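Local coordinates for protein inulin fructotransferase (Bacillus sp. snu-7, PDB 2INV) that probably breaks down inulin by intramolecular fructosyl transfer, releasing a cyclic di-fructose anhydride from the chain end as a lyase rather than by hydrolysis, at residues R297-G302 with A335-P340; D331-Y336 with L365-S370. One frame throughout, in Å; residues are numbered along the deposited sequence.

Contact 1 of 2, residues R297-G302 with A335-P340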
ATOM      1  N   ARG A 297       0.383  12.592  16.387  1.00 12.46           N
ATOM      2  CA  ARG A 297      -0.524  13.415  17.165  1.00 13.00           C
ATOM      3  C   ARG A 297      -0.845  12.834  18.528  1.00 12.86           C
ATOM      4  O   ARG A 297      -1.416  11.748  18.654  1.00 12.55           O
ATOM      5  CB  ARG A 297      -1.815  13.662  16.371  1.00 15.23           C
ATOM      6  CG  ARG A 297      -3.091  13.716  17.209  1.00 19.10           C
ATOM      7  CD  ARG A 297      -3.073  14.863  18.183  1.00 19.21           C
ATOM      8  NE  ARG A 297      -4.277  15.681  18.085  1.00 18.33           N
ATOM      9  CZ  ARG A 297      -4.312  16.984  18.348  1.00 17.92           C
ATOM     10  NH1 ARG A 297      -3.205  17.620  18.726  1.00 19.32           N
ATOM     11  NH2 ARG A 297      -5.451  17.658  18.222  1.00 16.16           N
ATOM     12  N   ARG A 298      -0.468  13.590  19.548  1.00 12.88           N
ATOM     13  CA  ARG A 298      -0.706  13.209  20.925  1.00 12.64           C
ATOM     14  C   ARG A 298      -1.782  14.138  21.470  1.00 13.13           C
ATOM     15  O   ARG A 298      -1.732  15.355  21.238  1.00 12.81           O
ATOM     16  CB  ARG A 298       0.581  13.367  21.734  1.00 11.96           C
ATOM     17  CG  ARG A 298       0.400  13.330  23.243  1.00 14.23           C
ATOM     18  CD  ARG A 298      -0.166  12.001  23.697  1.00 14.89           C
ATOM     19  NE  ARG A 298      -1.081  12.171  24.816  1.00 16.89           N
ATOM     20  CZ  ARG A 298      -0.718  12.529  26.044  1.00 16.52           C
ATOM     21  NH1 ARG A 298       0.555  12.756  26.330  1.00 17.12           N
ATOM     22  NH2 ARG A 298      -1.641  12.665  26.986  1.00 16.17           N
ATOM     23  N   THR A 299      -2.767  13.576  22.162  1.00 13.98           N
ATOM     24  CA  THR A 299      -3.822  14.399  22.734  1.00 14.68           C
ATOM     25  C   THR A 299      -4.436  13.626  23.888  1.00 15.08           C
ATOM     26  O   THR A 299      -3.941  12.559  24.266  1.00 13.75           O
ATOM     27  CB  THR A 299      -4.903  14.768  21.683  1.00 15.42           C
ATOM     28  OG1 THR A 299      -5.733  15.819  22.197  1.00 15.51           O
ATOM     29  CG2 THR A 299      -5.762  13.562  21.350  1.00 16.45           C
ATOM     30  N   ASN A 300      -5.510  14.157  24.453  1.00 15.75           N
ATOM     31  CA  ASN A 300      -6.143  13.500  25.587  1.00 16.75           C
ATOM     32  C   ASN A 300      -7.309  12.619  25.149  1.00 17.96           C
ATOM     33  O   ASN A 300      -8.017  12.923  24.184  1.00 17.73           O
ATOM     34  CB  ASN A 300      -6.627  14.544  26.595  1.00 17.40           C
ATOM     35  CG  ASN A 300      -7.488  15.606  25.959  1.00 17.50           C
ATOM     36  OD1 ASN A 300      -7.078  16.262  24.997  1.00 17.42           O
ATOM     37  ND2 ASN A 300      -8.683  15.797  26.501  1.00 18.89           N
ATOM     38  N   GLU A 301      -7.499  11.521  25.872  1.00 18.06           N
ATOM     39  CA  GLU A 301      -8.572  10.569  25.603  1.00 19.64           C
ATOM     40  C   GLU A 301      -9.875  11.327  25.355  1.00 20.79           C
ATOM     41  O   GLU A 301     -10.313  12.120  26.189  1.00 20.72           O
ATOM     42  CB  GLU A 301      -8.738   9.638  26.803  1.00 19.14           C
ATOM     43  CG  GLU A 301     -10.020   8.821  26.789  1.00 19.26           C
ATOM     44  CD  GLU A 301     -10.092   7.865  25.623  1.00 19.78           C
ATOM     45  OE1 GLU A 301      -9.340   6.867  25.622  1.00 18.86           O
ATOM     46  OE2 GLU A 301     -10.900   8.110  24.702  1.00 18.71           O
ATOM     47  N   GLY A 302     -10.509  11.068  24.216  1.00 22.30           N
ATOM     48  CA  GLY A 302     -11.735  11.770  23.880  1.00 23.99           C
ATOM     49  C   GLY A 302     -13.060  11.061  24.113  1.00 24.58           C
ATOM     50  O   GLY A 302     -14.108  11.721  24.094  1.00 25.96           O
ATOM     51  N   ALA A 335       1.817  16.972  16.486  1.00 11.83           N
ATOM     52  CA  ALA A 335       0.695  17.817  16.892  1.00 11.20           C
ATOM     53  C   ALA A 335       0.308  17.372  18.297  1.00 11.92           C
ATOM     54  O   ALA A 335      -0.313  16.327  18.485  1.00 12.00           O
ATOM     55  CB  ALA A 335      -0.475  17.635  15.939  1.00 12.21           C
ATOM     56  N   TYR A 336       0.684  18.174  19.282  1.00 12.69           N
ATOM     57  CA  TYR A 336       0.420  17.850  20.674  1.00 14.01           C
ATOM     58  C   TYR A 336      -0.573  18.802  21.339  1.00 15.02           C
ATOM     59  O   TYR A 336      -0.318  20.004  21.480  1.00 15.12           O
ATOM     60  CB  TYR A 336       1.757  17.821  21.423  1.00 14.23           C
ATOM     61  CG  TYR A 336       1.688  17.479  22.885  1.00 13.89           C
ATOM     62  CD1 TYR A 336       1.221  18.408  23.813  1.00 14.39           C
ATOM     63  CD2 TYR A 336       2.115  16.237  23.352  1.00 14.72           C
ATOM     64  CE1 TYR A 336       1.184  18.114  25.170  1.00 14.46           C
ATOM     65  CE2 TYR A 336       2.083  15.932  24.712  1.00 13.97           C
ATOM     66  CZ  TYR A 336       1.618  16.873  25.612  1.00 14.36           C
ATOM     67  OH  TYR A 336       1.585  16.587  26.956  1.00 14.78           O
ATOM     68  N   ASN A 337      -1.715  18.249  21.740  1.00 15.45           N
ATOM     69  CA  ASN A 337      -2.767  19.024  22.396  1.00 16.49           C
ATOM     70  C   ASN A 337      -3.207  18.290  23.661  1.00 16.28           C
ATOM     71  O   ASN A 337      -3.999  17.338  23.608  1.00 15.88           O
ATOM     72  CB  ASN A 337      -3.968  19.188  21.464  1.00 19.29           C
ATOM     73  CG  ASN A 337      -4.939  20.229  21.949  1.00 22.62           C
ATOM     74  OD1 ASN A 337      -5.974  20.459  21.331  1.00 25.15           O
ATOM     75  ND2 ASN A 337      -4.598  20.887  23.043  1.00 23.79           N
ATOM     76  N   VAL A 338      -2.683  18.731  24.797  1.00 15.56           N
ATOM     77  CA  VAL A 338      -2.999  18.107  26.066  1.00 17.07           C
ATOM     78  C   VAL A 338      -3.166  19.147  27.173  1.00 17.91           C
ATOM     79  O   VAL A 338      -2.345  20.050  27.329  1.00 17.91           O
ATOM     80  CB  VAL A 338      -1.889  17.106  26.466  1.00 16.55           C
ATOM     81  CG1 VAL A 338      -2.183  16.503  27.840  1.00 16.07           C
ATOM     82  CG2 VAL A 338      -1.788  16.006  25.427  1.00 15.92           C
ATOM     83  N   PRO A 339      -4.273  19.057  27.924  1.00 19.20           N
ATOM     84  CA  PRO A 339      -4.595  19.957  29.035  1.00 20.56           C
ATOM     85  C   PRO A 339      -3.423  20.118  30.004  1.00 21.40           C
ATOM     86  O   PRO A 339      -2.856  19.128  30.471  1.00 21.44           O
ATOM     87  CB  PRO A 339      -5.785  19.260  29.687  1.00 20.14           C
ATOM     88  CG  PRO A 339      -6.537  18.763  28.497  1.00 20.65           C
ATOM     89  CD  PRO A 339      -5.454  18.255  27.548  1.00 19.60           C
ATOM     90  N   PRO A 340      -3.018  21.368  30.281  1.00 22.56           N
ATOM     91  CA  PRO A 340      -1.905  21.583  31.209  1.00 24.25           C
ATOM     92  C   PRO A 340      -2.042  20.707  32.443  1.00 26.13           C
ATOM     93  O   PRO A 340      -1.045  20.193  32.967  1.00 26.94           O
ATOM     94  CB  PRO A 340      -2.029  23.055  31.556  1.00 24.21           C
ATOM     95  CG  PRO A 340      -2.472  23.652  30.268  1.00 23.78           C
ATOM     96  CD  PRO A 340      -3.491  22.646  29.714  1.00 23.70           C
TER
HETATM   97  O   HOH W   1      -5.660  20.614  18.640  1.00 21.18           O
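Successive coils of the right-handed parallel beta-helix meet where strand 285-299 runs beside strand 328-337, the short segments running 2° from parallel. Ala335 O takes two donors. The backbone N of Arg298 reaches it at 2.9 Å, and NH1 of Arg297 comes in at 3.2 Å from above the carbonyl plane, while the oxygen lies near the plane of the guanidinium. Bends at chi2 and chi3 fold the Arg297 chain back over this carbonyl, and its NH2 reaches a water that in turn donates to Asn337 OD1. An alanine in place of Arg297 would remove both links, the NH1 bond to Ala335 O and the NH2 bridge through the water, and would probably leave the Asn337 side chain less firmly held. Two residues beyond Ala335, Asn337 N gives a nearly straight bond (168°) to Arg298 O. The side chain of Arg298 leaves from the same face as Tyr336, and its CG rests 3.4 Å from Tyr336 CD2. Its NE bonds back to its own neighbour Thr299 O, and NH1 forms a salt bridge with Asp315, which also accepts from Tyr336 OH. Val338 CG2 sits over the centre of the Arg298 guanidinium, 3.7 Å from CZ. Asn300 N is buried here without a partner. Thr299 OG1, anti to its backbone N, donates in the carbonyl plane to Asn337 O at 2.7 Å.

Contact 2 of 2, residues D331-Y336 with L365-S370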
ATOM      1  N   ASP A 331      11.640  14.490   9.244  1.00 12.26           N
ATOM      2  CA  ASP A 331      10.483  14.818   8.434  1.00 10.51           C
ATOM      3  C   ASP A 331       9.168  14.315   9.031  1.00 11.23           C
ATOM      4  O   ASP A 331       8.332  13.755   8.323  1.00 10.21           O
ATOM      5  CB  ASP A 331      10.682  14.247   7.033  1.00 10.64           C
ATOM      6  CG  ASP A 331       9.672  14.766   6.049  1.00 11.13           C
ATOM      7  OD1 ASP A 331       9.373  15.976   6.093  1.00 11.86           O
ATOM      8  OD2 ASP A 331       9.191  13.972   5.215  1.00 10.44           O
ATOM      9  N   ASN A 332       9.000  14.521  10.336  1.00 11.10           N
ATOM     10  CA  ASN A 332       7.788  14.108  11.054  1.00 11.80           C
ATOM     11  C   ASN A 332       7.040  15.351  11.542  1.00 11.80           C
ATOM     12  O   ASN A 332       7.666  16.380  11.813  1.00 11.73           O
ATOM     13  CB  ASN A 332       8.151  13.251  12.275  1.00 12.59           C
ATOM     14  CG  ASN A 332       8.808  11.935  11.900  1.00 12.83           C
ATOM     15  OD1 ASN A 332       8.233  11.122  11.173  1.00 10.38           O
ATOM     16  ND2 ASN A 332      10.021  11.714  12.406  1.00 12.27           N
ATOM     17  N   LEU A 333       5.713  15.265  11.651  1.00 11.02           N
ATOM     18  CA  LEU A 333       4.927  16.396  12.142  1.00 11.19           C
ATOM     19  C   LEU A 333       4.275  16.016  13.470  1.00 12.18           C
ATOM     20  O   LEU A 333       3.455  15.102  13.522  1.00 12.83           O
ATOM     21  CB  LEU A 333       3.851  16.803  11.119  1.00 11.05           C
ATOM     22  CG  LEU A 333       3.215  18.198  11.296  1.00  9.81           C
ATOM     23  CD1 LEU A 333       2.292  18.498  10.124  1.00 10.42           C
ATOM     24  CD2 LEU A 333       2.450  18.285  12.608  1.00 11.77           C
ATOM     25  N   PHE A 334       4.656  16.717  14.536  1.00 11.94           N
ATOM     26  CA  PHE A 334       4.111  16.456  15.864  1.00 12.42           C
ATOM     27  C   PHE A 334       3.030  17.465  16.254  1.00 11.88           C
ATOM     28  O   PHE A 334       3.296  18.660  16.362  1.00 13.41           O
ATOM     29  CB  PHE A 334       5.213  16.503  16.930  1.00 12.59           C
ATOM     30  CG  PHE A 334       6.260  15.431  16.789  1.00 12.36           C
ATOM     31  CD1 PHE A 334       7.233  15.516  15.798  1.00 14.01           C
ATOM     32  CD2 PHE A 334       6.286  14.350  17.662  1.00 13.32           C
ATOM     33  CE1 PHE A 334       8.221  14.547  15.678  1.00 13.85           C
ATOM     34  CE2 PHE A 334       7.272  13.367  17.551  1.00 12.28           C
ATOM     35  CZ  PHE A 334       8.237  13.466  16.562  1.00 12.09           C
ATOM     36  N   ALA A 335       1.817  16.972  16.486  1.00 11.83           N
ATOM     37  CA  ALA A 335       0.695  17.817  16.892  1.00 11.20           C
ATOM     38  C   ALA A 335       0.308  17.372  18.297  1.00 11.92           C
ATOM     39  O   ALA A 335      -0.313  16.327  18.485  1.00 12.00           O
ATOM     40  CB  ALA A 335      -0.475  17.635  15.939  1.00 12.21           C
ATOM     41  N   TYR A 336       0.684  18.174  19.282  1.00 12.69           N
ATOM     42  CA  TYR A 336       0.420  17.850  20.674  1.00 14.01           C
ATOM     43  C   TYR A 336      -0.573  18.802  21.339  1.00 15.02           C
ATOM     44  O   TYR A 336      -0.318  20.004  21.480  1.00 15.12           O
ATOM     45  CB  TYR A 336       1.757  17.821  21.423  1.00 14.23           C
ATOM     46  CG  TYR A 336       1.688  17.479  22.885  1.00 13.89           C
ATOM     47  CD1 TYR A 336       1.221  18.408  23.813  1.00 14.39           C
ATOM     48  CD2 TYR A 336       2.115  16.237  23.352  1.00 14.72           C
ATOM     49  CE1 TYR A 336       1.184  18.114  25.170  1.00 14.46           C
ATOM     50  CE2 TYR A 336       2.083  15.932  24.712  1.00 13.97           C
ATOM     51  CZ  TYR A 336       1.618  16.873  25.612  1.00 14.36           C
ATOM     52  OH  TYR A 336       1.585  16.587  26.956  1.00 14.78           O
ATOM     53  N   LEU A 365      14.523  18.084  10.796  1.00 12.75           N
ATOM     54  CA  LEU A 365      13.261  18.524  10.204  1.00 13.68           C
ATOM     55  C   LEU A 365      12.019  17.865  10.796  1.00 14.24           C
ATOM     56  O   LEU A 365      11.360  17.045  10.150  1.00 14.31           O
ATOM     57  CB  LEU A 365      13.282  18.316   8.689  1.00 13.91           C
ATOM     58  CG  LEU A 365      12.140  19.007   7.940  1.00 15.32           C
ATOM     59  CD1 LEU A 365      12.142  20.493   8.267  1.00 16.97           C
ATOM     60  CD2 LEU A 365      12.298  18.790   6.446  1.00 15.98           C
ATOM     61  N   ASN A 366      11.712  18.242  12.032  1.00 14.49           N
ATOM     62  CA  ASN A 366      10.549  17.742  12.753  1.00 14.90           C
ATOM     63  C   ASN A 366       9.780  18.963  13.243  1.00 15.08           C
ATOM     64  O   ASN A 366      10.274  19.726  14.082  1.00 16.72           O
ATOM     65  CB  ASN A 366      10.993  16.885  13.942  1.00 14.10           C
ATOM     66  CG  ASN A 366      11.573  15.555  13.514  1.00 15.45           C
ATOM     67  OD1 ASN A 366      10.843  14.646  13.102  1.00 14.03           O
ATOM     68  ND2 ASN A 366      12.894  15.434  13.593  1.00 14.24           N
ATOM     69  N   HIS A 367       8.574  19.141  12.714  1.00 14.54           N
ATOM     70  CA  HIS A 367       7.743  20.273  13.083  1.00 14.77           C
ATOM     71  C   HIS A 367       6.845  19.954  14.273  1.00 14.49           C
ATOM     72  O   HIS A 367       6.048  19.013  14.227  1.00 14.50           O
ATOM     73  CB  HIS A 367       6.885  20.711  11.895  1.00 15.24           C
ATOM     74  CG  HIS A 367       6.088  21.952  12.153  1.00 16.19           C
ATOM     75  ND1 HIS A 367       4.768  22.082  11.781  1.00 17.40           N
ATOM     76  CD2 HIS A 367       6.432  23.132  12.729  1.00 15.73           C
ATOM     77  CE1 HIS A 367       4.331  23.283  12.115  1.00 16.93           C
ATOM     78  NE2 HIS A 367       5.321  23.940  12.691  1.00 18.56           N
ATOM     79  N   VAL A 368       6.976  20.751  15.330  1.00 14.14           N
ATOM     80  CA  VAL A 368       6.182  20.561  16.528  1.00 14.17           C
ATOM     81  C   VAL A 368       5.142  21.663  16.680  1.00 15.29           C
ATOM     82  O   VAL A 368       5.426  22.840  16.465  1.00 13.47           O
ATOM     83  CB  VAL A 368       7.065  20.551  17.792  1.00 14.47           C
ATOM     84  CG1 VAL A 368       6.183  20.489  19.041  1.00 13.08           C
ATOM     85  CG2 VAL A 368       8.015  19.369  17.753  1.00 14.25           C
ATOM     86  N   VAL A 369       3.940  21.256  17.060  1.00 15.47           N
ATOM     87  CA  VAL A 369       2.842  22.171  17.279  1.00 16.74           C
ATOM     88  C   VAL A 369       2.245  21.730  18.591  1.00 17.79           C
ATOM     89  O   VAL A 369       1.843  20.577  18.737  1.00 16.82           O
ATOM     90  CB  VAL A 369       1.753  22.040  16.198  1.00 17.01           C
ATOM     91  CG1 VAL A 369       0.688  23.103  16.410  1.00 16.97           C
ATOM     92  CG2 VAL A 369       2.370  22.152  14.819  1.00 18.00           C
ATOM     93  N   SER A 370       2.183  22.634  19.553  1.00 18.79           N
ATOM     94  CA  SER A 370       1.601  22.260  20.820  1.00 20.39           C
ATOM     95  C   SER A 370       1.002  23.447  21.523  1.00 21.13           C
ATOM     96  O   SER A 370       1.448  24.589  21.358  1.00 20.67           O
ATOM     97  CB  SER A 370       2.633  21.560  21.715  1.00 21.83           C
ATOM     98  OG  SER A 370       3.670  22.441  22.078  1.00 26.22           O
TER
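Strands 332-336 and 366-370 form one parallel rung-to-rung pairing of the beta-helix; the chain turns a corner at Asp331 and at Leu365, and the strands follow. Four firm main-chain bonds join them from His367 N to Asn332 O through to Tyr336 N with Val369 O, the last 2.7 Å long and almost straight at 174°. All four donors lie along or close to the C=O axis of their acceptors. The close-packed part of one face is made by Asn332, Phe334 and Asn366. The two asparagines point the same way with their amide planes only 21° apart, and Asn332 ND2 donates to Asn366 OD1 at 3.1 Å, as in an asparagine ladder. Bonds from Asn332 to Asn294 and Ile291, and from Asn366 ND2 to Ile329 O, fix both amides. The Phe334 ring stands at 70° to the Asn366 amide and meets its oxygen edge-on, CE1 lying 3.7 Å from OD1; Ile296 and Ile353 of adjoining coils also pack on this ring. The other face, bearing Leu333, Ala335, His367 and Val369, is looser within the pair. Leu333 CD2 and Val369 CG2 are 4.5 Å apart, and His367 and Val369, both partly exposed, also pack on Asn326 of the second subunit. On the same face as Phe334, the partly exposed Val368 touches only lightly, its CG2 4.1 Å from Phe334 CB. At the end of the pair Ser370 sits closer, with its CB 3.3 Å from Tyr336 O.

How the contacts relate
From the N terminus, the chain runs out along strand 285-299, passes through a long excursion that includes strand 320-323, and returns on strand 328-337, where contact 1 closes one turn of the helix. Contact 2 closes the next, after strand 351-357, when strand 362-370 comes alongside. The two loops are consecutive, neither nested nor crossed, overlapping only on strand 328-337: the second begins at 331-336, on the strand that ends the first, so they share Ala335 and Tyr336. Strand 328-337 is thus the middle of three neighbouring rungs, with centres of the contacts about 13 Å apart, and both contacts border the second subunit.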